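Local coordinates for protein MATE family efflux transporter (Vibrio cholerae, PDB 6IDP) that probably exports drugs and other toxic compounds across the bacterial inner membrane as a multidrug transporter of the MATE family, changing conformation in a proton-dependent way, at residues 346-351 and 405-410; 323-328 and 356-361. All coordinates share one frame; numbering follows the deposited sequence.

Contact 1: 346-351 and 405-410; sequences SQILNL and YGIEGL. With OLC ((2R)-2,3-dihydroxypropyl (9Z)-octadec-9-enoate), chain L.
I348 meets I407 and L351 meets E408 where helix 343-355 of the all-helical MATE fold, in the half of the chain that forms the C-terminal lobe, reaches the kinked part of helix 379-435 near the surface. The contact is small, 144 Å² in all, and no hydrogen bond crosses it. I348 presents its short branch: CG2 stops 4.0 Å from CG1 of I407. I407 answers with its longer branch, CG1 anti to the backbone N (chi1 -169°), which carries CG1 towards I348; the two side chains cross at about a right angle and meet through a single pair of carbons. A268 and A265 of helix 263-279 add apolar cover on I348 and I407 respectively.

One turn on, L351 pushes a methyl directly at the other backbone. Its CD2 stands 3.5 Å from CB and 3.8 Å from CA of E408, a tight apolar touch at the root of the acidic side chain and not at its carboxylate. F411, one turn further along helix 379-435, packs against both I348 and L351.

Helix 379-435 is kinked here: the backbone N atoms of I407 and E408 lack the usual bond to the preceding turn, and G406 takes a positive phi of 66°. Just before the kink the ring of Y405 carries a monoolein tail, whose C17 sits over the ring centre, 3.4 Å above its plane, as expected of a residue bordering lipid. E408 itself folds back, with CG between its backbone N and carbonyl carbon and a further bend at chi2 (-93°), which brings OE1 to 2.8 Å from its own backbone N.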
loop_
_atom_site.group_PDB
_atom_site.type_symbol
_atom_site.label_atom_id
_atom_site.label_comp_id
_atom_site.label_asym_id
_atom_site.label_seq_id
_atom_site.Cartn_x
_atom_site.Cartn_y
_atom_site.Cartn_z
ATOM N N SER A 346 1.475 -25.963 10.622
ATOM C CA SER A 346 2.298 -26.163 9.433
ATOM C C SER A 346 1.617 -27.066 8.404
ATOM O O SER A 346 1.843 -26.922 7.205
ATOM C CB SER A 346 3.666 -26.737 9.813
ATOM O OG SER A 346 3.552 -28.051 10.328
ATOM N N GLN A 347 0.783 -27.991 8.871
ATOM C CA GLN A 347 0.047 -28.867 7.965
ATOM C C GLN A 347 -0.997 -28.088 7.163
ATOM O O GLN A 347 -1.178 -28.320 5.967
ATOM C CB GLN A 347 -0.626 -30.005 8.733
ATOM C CG GLN A 347 0.316 -31.129 9.145
ATOM C CD GLN A 347 -0.424 -32.305 9.754
ATOM O OE1 GLN A 347 -1.654 -32.324 9.791
ATOM N NE2 GLN A 347 0.322 -33.295 10.233
ATOM N N ILE A 348 -1.683 -27.166 7.831
ATOM C CA ILE A 348 -2.693 -26.343 7.175
ATOM C C ILE A 348 -2.031 -25.299 6.279
ATOM O O ILE A 348 -2.526 -24.991 5.193
ATOM C CB ILE A 348 -3.606 -25.648 8.208
ATOM C CG1 ILE A 348 -4.328 -26.696 9.060
ATOM C CG2 ILE A 348 -4.614 -24.745 7.514
ATOM C CD1 ILE A 348 -5.240 -26.107 10.126
ATOM N N LEU A 349 -0.900 -24.768 6.733
ATOM C CA LEU A 349 -0.131 -23.812 5.946
ATOM C C LEU A 349 0.437 -24.472 4.689
ATOM O O LEU A 349 0.479 -23.858 3.624
ATOM C CB LEU A 349 0.994 -23.207 6.791
ATOM C CG LEU A 349 1.950 -22.237 6.094
ATOM C CD1 LEU A 349 1.200 -21.044 5.503
ATOM C CD2 LEU A 349 3.031 -21.776 7.064
ATOM N N ASN A 350 0.869 -25.724 4.823
ATOM C CA ASN A 350 1.346 -26.515 3.687
ATOM C C ASN A 350 0.293 -26.564 2.581
ATOM O O ASN A 350 0.613 -26.458 1.395
ATOM C CB ASN A 350 1.706 -27.934 4.145
ATOM C CG ASN A 350 2.546 -28.693 3.131
ATOM O OD1 ASN A 350 2.603 -28.342 1.951
ATOM N ND2 ASN A 350 3.202 -29.754 3.593
ATOM N N LEU A 351 -0.967 -26.713 2.980
ATOM C CA LEU A 351 -2.074 -26.739 2.033
ATOM C C LEU A 351 -2.267 -25.383 1.362
ATOM O O LEU A 351 -2.525 -25.306 0.163
ATOM C CB LEU A 351 -3.365 -27.161 2.734
ATOM C CG LEU A 351 -4.546 -27.431 1.803
ATOM C CD1 LEU A 351 -4.207 -28.553 0.835
ATOM C CD2 LEU A 351 -5.789 -27.766 2.601
ATOM N N TYR A 405 -16.686 -27.327 2.291
ATOM C CA TYR A 405 -15.455 -28.106 2.407
ATOM C C TYR A 405 -14.470 -27.639 3.479
ATOM O O TYR A 405 -13.306 -28.030 3.452
ATOM C CB TYR A 405 -14.735 -28.139 1.055
ATOM C CG TYR A 405 -15.504 -28.853 -0.029
ATOM C CD1 TYR A 405 -15.384 -30.226 -0.203
ATOM C CD2 TYR A 405 -16.352 -28.157 -0.879
ATOM C CE1 TYR A 405 -16.087 -30.884 -1.194
ATOM C CE2 TYR A 405 -17.060 -28.805 -1.872
ATOM C CZ TYR A 405 -16.922 -30.168 -2.026
ATOM O OH TYR A 405 -17.625 -30.819 -3.014
ATOM N N GLY A 406 -14.923 -26.818 4.419
ATOM C CA GLY A 406 -14.069 -26.429 5.527
ATOM C C GLY A 406 -12.869 -25.595 5.118
ATOM O O GLY A 406 -12.966 -24.772 4.207
ATOM N N ILE A 407 -11.732 -25.806 5.778
ATOM C CA ILE A 407 -10.576 -24.938 5.565
ATOM C C ILE A 407 -9.932 -25.173 4.197
ATOM O O ILE A 407 -9.429 -24.236 3.580
ATOM C CB ILE A 407 -9.509 -25.107 6.690
ATOM C CG1 ILE A 407 -8.451 -24.007 6.603
ATOM C CG2 ILE A 407 -8.851 -26.471 6.642
ATOM C CD1 ILE A 407 -8.929 -22.662 7.094
ATOM N N GLU A 408 -9.968 -26.412 3.719
ATOM C CA GLU A 408 -9.399 -26.731 2.416
ATOM C C GLU A 408 -10.243 -26.132 1.296
ATOM O O GLU A 408 -9.712 -25.692 0.278
ATOM C CB GLU A 408 -9.265 -28.247 2.233
ATOM C CG GLU A 408 -10.520 -29.047 2.530
ATOM C CD GLU A 408 -10.581 -29.542 3.964
ATOM O OE1 GLU A 408 -9.899 -28.960 4.834
ATOM O OE2 GLU A 408 -11.310 -30.520 4.219
ATOM N N GLY A 409 -11.557 -26.112 1.492
ATOM C CA GLY A 409 -12.460 -25.528 0.519
ATOM C C GLY A 409 -12.319 -24.022 0.477
ATOM O O GLY A 409 -12.481 -23.400 -0.572
ATOM N N LEU A 410 -12.009 -23.435 1.628
ATOM C CA LEU A 410 -11.803 -21.998 1.722
ATOM C C LEU A 410 -10.584 -21.576 0.898
ATOM O O LEU A 410 -10.608 -20.538 0.233
ATOM C CB LEU A 410 -11.651 -21.577 3.187
ATOM C CG LEU A 410 -11.619 -20.085 3.521
ATOM C CD1 LEU A 410 -12.308 -19.824 4.852
ATOM C CD2 LEU A 410 -10.191 -19.580 3.563
HETATM C C18 OLC L . -14.188 -28.779 -4.853
HETATM C C10 OLC L . -17.107 -21.928 -5.737
HETATM C C17 OLC L . -13.914 -28.505 -3.391
HETATM C C11 OLC L . -15.696 -21.693 -5.246
HETATM C C16 OLC L . -13.743 -27.018 -3.161
HETATM C C12 OLC L . -15.440 -22.497 -3.987
HETATM C C15 OLC L . -14.961 -26.267 -3.661
HETATM C C13 OLC L . -15.679 -23.969 -4.250
HETATM C C14 OLC L . -14.838 -24.799 -3.305
#

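Contact 2: 323-328 and 356-361; sequences LIALVT and VPISLG. With OLC ((2R)-2,3-dihydroxypropyl (9Z)-octadec-9-enoate), chain F; OLC ((2R)-2,3-dihydroxypropyl (9Z)-octadec-9-enoate), chain N.
A325 faces P357 and I358 where helix 303-330 passes the proline-containing link between helices 343-355 and 360-375, in the C-terminal lobe. Apolar contacts come first. The methyl CB of A325 is the hub, lying 3.7 Å from CA of I358 and 4.1 Å from CB of P357; so small a side chain lets the CA atoms of A325 and P357 approach to 5.0 Å. From I358 comes the end of the longer branch: CG1 is anti to the backbone N (chi1 -169°), and CD1 is carried to the same methyl. T328 adds CG2 against the P357 ring at CG, the two side chains crossing at about a right angle.

Polar groups are served within each segment. T328 OG1 donates 2.7 Å to I324 O from above the carbonyl plane, while T328 N reaches that oxygen from the opposite face, so two donors grip it. Across the contact, residues 356-359 form a type I turn: V356 O accepts from S359 N and also from S359 OG, the latter in the carbonyl plane. S359 OG is hydrogen-bonded to N418 of helix 379-435 as well.

Monoolein tails flank both segments. C17 of one lies 3.9 Å from CD1 of I358, and C17 of another touches CG2 of I324 at 3.8 Å.

No hydrogen bond crosses between the segments; the threonine and serine hydroxyls are both bonded within their own segments, and the junction itself depends on the close fit of apolar surfaces around the A325 methyl.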
loop_
_atom_site.group_PDB
_atom_site.type_symbol
_atom_site.label_atom_id
_atom_site.label_comp_id
_atom_site.label_asym_id
_atom_site.label_seq_id
_atom_site.Cartn_x
_atom_site.Cartn_y
_atom_site.Cartn_z
ATOM N N LEU A 323 6.234 -18.431 -11.739
ATOM C CA LEU A 323 7.491 -18.993 -11.256
ATOM C C LEU A 323 7.510 -19.132 -9.737
ATOM O O LEU A 323 7.886 -20.179 -9.208
ATOM C CB LEU A 323 8.667 -18.131 -11.706
ATOM C CG LEU A 323 8.934 -18.141 -13.207
ATOM C CD1 LEU A 323 10.236 -17.417 -13.511
ATOM C CD2 LEU A 323 8.961 -19.571 -13.729
ATOM N N ILE A 324 7.116 -18.066 -9.048
ATOM C CA ILE A 324 7.037 -18.069 -7.594
ATOM C C ILE A 324 6.124 -19.191 -7.099
ATOM O O ILE A 324 6.459 -19.906 -6.155
ATOM C CB ILE A 324 6.532 -16.711 -7.063
ATOM C CG1 ILE A 324 7.578 -15.626 -7.312
ATOM C CG2 ILE A 324 6.204 -16.793 -5.578
ATOM C CD1 ILE A 324 7.152 -14.259 -6.837
ATOM N N ALA A 325 4.980 -19.347 -7.758
ATOM C CA ALA A 325 4.034 -20.404 -7.423
ATOM C C ALA A 325 4.655 -21.787 -7.605
ATOM O O ALA A 325 4.465 -22.674 -6.772
ATOM C CB ALA A 325 2.777 -20.274 -8.267
ATOM N N LEU A 326 5.394 -21.968 -8.695
ATOM C CA LEU A 326 6.044 -23.244 -8.974
ATOM C C LEU A 326 7.091 -23.584 -7.920
ATOM O O LEU A 326 7.112 -24.698 -7.393
ATOM C CB LEU A 326 6.685 -23.225 -10.360
ATOM C CG LEU A 326 5.734 -23.475 -11.530
ATOM C CD1 LEU A 326 6.440 -23.236 -12.857
ATOM C CD2 LEU A 326 5.178 -24.889 -11.462
ATOM N N VAL A 327 7.958 -22.624 -7.619
ATOM C CA VAL A 327 8.982 -22.805 -6.598
ATOM C C VAL A 327 8.337 -23.108 -5.242
ATOM O O VAL A 327 8.771 -24.012 -4.527
ATOM C CB VAL A 327 9.882 -21.558 -6.479
ATOM C CG1 VAL A 327 10.867 -21.711 -5.333
ATOM C CG2 VAL A 327 10.617 -21.308 -7.788
ATOM N N THR A 328 7.287 -22.360 -4.910
ATOM C CA THR A 328 6.572 -22.542 -3.652
ATOM C C THR A 328 5.886 -23.905 -3.591
ATOM O O THR A 328 5.859 -24.550 -2.543
ATOM C CB THR A 328 5.517 -21.438 -3.442
ATOM O OG1 THR A 328 6.144 -20.153 -3.533
ATOM C CG2 THR A 328 4.856 -21.579 -2.079
ATOM N N VAL A 356 -3.143 -21.503 -3.076
ATOM C CA VAL A 356 -3.337 -20.070 -3.307
ATOM C C VAL A 356 -2.296 -19.365 -4.208
ATOM O O VAL A 356 -2.685 -18.553 -5.048
ATOM C CB VAL A 356 -3.408 -19.320 -1.956
ATOM C CG1 VAL A 356 -3.655 -17.838 -2.175
ATOM C CG2 VAL A 356 -4.507 -19.910 -1.087
ATOM N N PRO A 357 -0.984 -19.655 -4.042
ATOM C CA PRO A 357 0.017 -18.884 -4.801
ATOM C C PRO A 357 -0.167 -18.852 -6.320
ATOM O O PRO A 357 0.219 -17.866 -6.950
ATOM C CB PRO A 357 1.329 -19.592 -4.452
ATOM C CG PRO A 357 1.100 -20.132 -3.096
ATOM C CD PRO A 357 -0.332 -20.585 -3.098
ATOM N N ILE A 358 -0.743 -19.899 -6.897
ATOM C CA ILE A 358 -0.922 -19.956 -8.344
ATOM C C ILE A 358 -1.949 -18.920 -8.811
ATOM O O ILE A 358 -2.041 -18.606 -9.994
ATOM C CB ILE A 358 -1.350 -21.377 -8.796
ATOM C CG1 ILE A 358 -1.277 -21.521 -10.321
ATOM C CG2 ILE A 358 -2.735 -21.710 -8.279
ATOM C CD1 ILE A 358 0.085 -21.213 -10.902
ATOM N N SER A 359 -2.704 -18.370 -7.868
ATOM C CA SER A 359 -3.725 -17.378 -8.187
ATOM C C SER A 359 -3.217 -15.950 -8.010
ATOM O O SER A 359 -3.932 -14.996 -8.314
ATOM C CB SER A 359 -4.967 -17.586 -7.315
ATOM O OG SER A 359 -4.727 -17.148 -5.988
ATOM N N LEU A 360 -1.990 -15.804 -7.520
ATOM C CA LEU A 360 -1.460 -14.482 -7.192
ATOM C C LEU A 360 -1.086 -13.679 -8.443
ATOM O O LEU A 360 -0.965 -12.456 -8.390
ATOM C CB LEU A 360 -0.252 -14.603 -6.255
ATOM C CG LEU A 360 -0.552 -15.195 -4.869
ATOM C CD1 LEU A 360 0.667 -15.126 -3.952
ATOM C CD2 LEU A 360 -1.758 -14.518 -4.219
ATOM N N GLY A 361 -0.912 -14.366 -9.566
ATOM C CA GLY A 361 -0.696 -13.694 -10.832
ATOM C C GLY A 361 -1.942 -12.933 -11.232
ATOM O O GLY A 361 -1.876 -11.766 -11.629
HETATM C C18 OLC F . 0.448 -16.630 -12.524
HETATM C C10 OLC F . 2.264 -17.072 -18.119
HETATM C C9 OLC F . 2.770 -16.065 -18.866
HETATM C C17 OLC F . -0.156 -17.946 -12.962
HETATM C C11 OLC F . 0.775 -17.357 -18.085
HETATM C C8 OLC F . 1.870 -15.180 -19.702
HETATM C C16 OLC F . -1.345 -17.681 -13.855
HETATM C C12 OLC F . 0.516 -18.626 -17.295
HETATM C C15 OLC F . -1.862 -18.992 -14.406
HETATM C C13 OLC F . -0.831 -18.534 -16.609
HETATM C C14 OLC F . -0.890 -19.505 -15.447
HETATM C C18 OLC N . 8.768 -16.054 -2.147
HETATM C C17 OLC N . 8.542 -14.964 -3.171
HETATM C C16 OLC N . 9.642 -13.932 -3.058
HETATM C C12 OLC N . 11.542 -9.763 -4.854
HETATM C C15 OLC N . 9.433 -12.841 -4.086
HETATM C C13 OLC N . 10.486 -10.827 -5.065
HETATM C C14 OLC N . 10.431 -11.727 -3.850
#

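In the fold
Read from the N terminus, the four segments come as 323-328, 346-351, 356-361 and 405-410, so the two contacts cross instead of nesting. Contact 2 closes a loop of 27 residues, returning the chain to helix 303-330 after it has run through helices 332-339 and 343-355. Contact 1 closes a longer loop of 53 residues: from helix 343-355 it passes through helix 360-375 and comes back on helix 379-435. Helix 343-355 is thus pinned to helix 379-435, and the link following it to helix 303-330. The centres of contacts 1 and 2 are 16 Å apart; their nearest atoms, about 5 Å apart, do not touch, and helix 263-279 packs on both.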